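Local coordinates for protein succinate dehydrogenase subunit A (Mycolicibacterium smegmatis, PDB 7D6V) that probably oxidises succinate to fumarate at a bound FAD, as the flavoprotein subunit of a succinate dehydrogenase that passes the electrons on toward quinone, at residues A[394-397]-A[401-404]. Sequence-based numbering, arbitrary orientation.
Sequences IEVD and AAGA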
ATOM      1  N   ILE A 394      -0.540 -27.866   5.298  1.00 16.85           N
ATOM      2  CA  ILE A 394      -0.336 -28.730   6.453  1.00 16.85           C
ATOM      3  C   ILE A 394      -1.681 -29.247   6.944  1.00 16.85           C
ATOM      4  O   ILE A 394      -2.624 -28.474   7.156  1.00 16.85           O
ATOM      5  CB  ILE A 394       0.413 -27.974   7.557  1.00 16.85           C
ATOM      6  CG1 ILE A 394       1.732 -27.428   7.015  1.00 16.85           C
ATOM      7  CG2 ILE A 394       0.679 -28.880   8.738  1.00 16.85           C
ATOM      8  CD1 ILE A 394       2.085 -26.070   7.537  1.00 16.85           C
ATOM      9  N   GLU A 395      -1.775 -30.561   7.122  1.00 17.35           N
ATOM     10  CA  GLU A 395      -3.000 -31.186   7.603  1.00 17.35           C
ATOM     11  C   GLU A 395      -3.227 -30.799   9.060  1.00 17.35           C
ATOM     12  O   GLU A 395      -2.423 -31.139   9.932  1.00 17.35           O
ATOM     13  CB  GLU A 395      -2.909 -32.699   7.441  1.00 17.35           C
ATOM     14  CG  GLU A 395      -4.211 -33.424   7.675  1.00 17.35           C
ATOM     15  CD  GLU A 395      -4.048 -34.924   7.631  1.00 17.35           C
ATOM     16  OE1 GLU A 395      -3.005 -35.422   8.100  1.00 17.35           O
ATOM     17  OE2 GLU A 395      -4.958 -35.609   7.122  1.00 17.35           O
ATOM     18  N   VAL A 396      -4.321 -30.092   9.324  1.00 18.23           N
ATOM     19  CA  VAL A 396      -4.589 -29.534  10.639  1.00 18.23           C
ATOM     20  C   VAL A 396      -5.718 -30.313  11.296  1.00 18.23           C
ATOM     21  O   VAL A 396      -6.528 -30.973  10.638  1.00 18.23           O
ATOM     22  CB  VAL A 396      -4.959 -28.036  10.569  1.00 18.23           C
ATOM     23  CG1 VAL A 396      -3.843 -27.229   9.963  1.00 18.23           C
ATOM     24  CG2 VAL A 396      -6.232 -27.843   9.775  1.00 18.23           C
ATOM     25  N   ASP A 397      -5.757 -30.241  12.615  1.00 18.84           N
ATOM     26  CA  ASP A 397      -6.991 -30.509  13.333  1.00 18.84           C
ATOM     27  C   ASP A 397      -7.946 -29.349  13.083  1.00 18.84           C
ATOM     28  O   ASP A 397      -7.525 -28.192  13.148  1.00 18.84           O
ATOM     29  CB  ASP A 397      -6.720 -30.672  14.824  1.00 18.84           C
ATOM     30  CG  ASP A 397      -7.912 -31.218  15.577  1.00 18.84           C
ATOM     31  OD1 ASP A 397      -8.732 -30.412  16.059  1.00 18.84           O
ATOM     32  OD2 ASP A 397      -8.031 -32.454  15.685  1.00 18.84           O
ATOM     33  N   ALA A 401      -5.236 -26.186  15.907  1.00 18.29           N
ATOM     34  CA  ALA A 401      -4.412 -26.115  14.711  1.00 18.29           C
ATOM     35  C   ALA A 401      -3.614 -27.410  14.539  1.00 18.29           C
ATOM     36  O   ALA A 401      -3.874 -28.423  15.198  1.00 18.29           O
ATOM     37  CB  ALA A 401      -3.527 -24.875  14.743  1.00 18.29           C
ATOM     38  N   ALA A 402      -2.617 -27.358  13.663  1.00 20.69           N
ATOM     39  CA  ALA A 402      -2.058 -28.522  12.980  1.00 20.69           C
ATOM     40  C   ALA A 402      -1.235 -29.401  13.915  1.00 20.69           C
ATOM     41  O   ALA A 402      -1.329 -29.332  15.142  1.00 20.69           O
ATOM     42  CB  ALA A 402      -1.191 -28.075  11.809  1.00 20.69           C
ATOM     43  N   GLY A 403      -0.477 -30.311  13.309  1.00 22.44           N
ATOM     44  CA  GLY A 403       0.533 -31.083  13.998  1.00 22.44           C
ATOM     45  C   GLY A 403       0.097 -32.493  14.318  1.00 22.44           C
ATOM     46  O   GLY A 403      -1.004 -32.701  14.831  1.00 22.44           O
ATOM     47  N   ALA A 404       0.946 -33.474  14.020  1.00 25.91           N
ATOM     48  CA  ALA A 404       0.622 -34.842  14.393  1.00 25.91           C
ATOM     49  C   ALA A 404       1.264 -35.220  15.723  1.00 25.91           C
ATOM     50  O   ALA A 404       0.564 -35.466  16.710  1.00 25.91           O
ATOM     51  CB  ALA A 404       1.067 -35.807  13.294  1.00 25.91           C
TER
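Asp397 OD1 takes the backbone N-H of Thr400 and, more weakly, that of Asp399, the weak one being the Asx-turn bond; the carboxylate, its CG anti to the aspartate N (chi1 -169°), is thereby tied to the three-residue link between the segments. Asp397 CB lies against the other segment, 3.6 Å from Ala401 O. No hydrogen bond joins 394-397 to 401-404. The backbones come together at Val396 and Ala402, whose CA atoms are 3.6 Å apart; taken end to end, 394-397 and 401-403 run 115° apart.

Side-chain packing centres on the methyl of Ala402. Val396 brings CG1 to it, 3.3 Å from Ala402 CB, because that branch stands beside the valine N, anti to the carbonyl carbon. Two residues earlier, Ile394, on strand 383-395, offers its CG2 branch, 3.7 Å from Ala402 CB. Residues 401-404 belong to the loop between this strand and strand 408-409, an outermost strand of the parallel sheet in the Rossmann-like FAD-binding domain; the side chain of Ile394 is about 10 Å from the FAD. Ala410 lies against both Ile394 and Ala402, and Leu207 and Leu240 also pack on the isoleucine. Beyond Ala402, Gly403 has a phi of 102°, where a CB would jam against Ala402 O; Gly403 N stays 4.0 Å from Glu395 O, too long for a hydrogen bond.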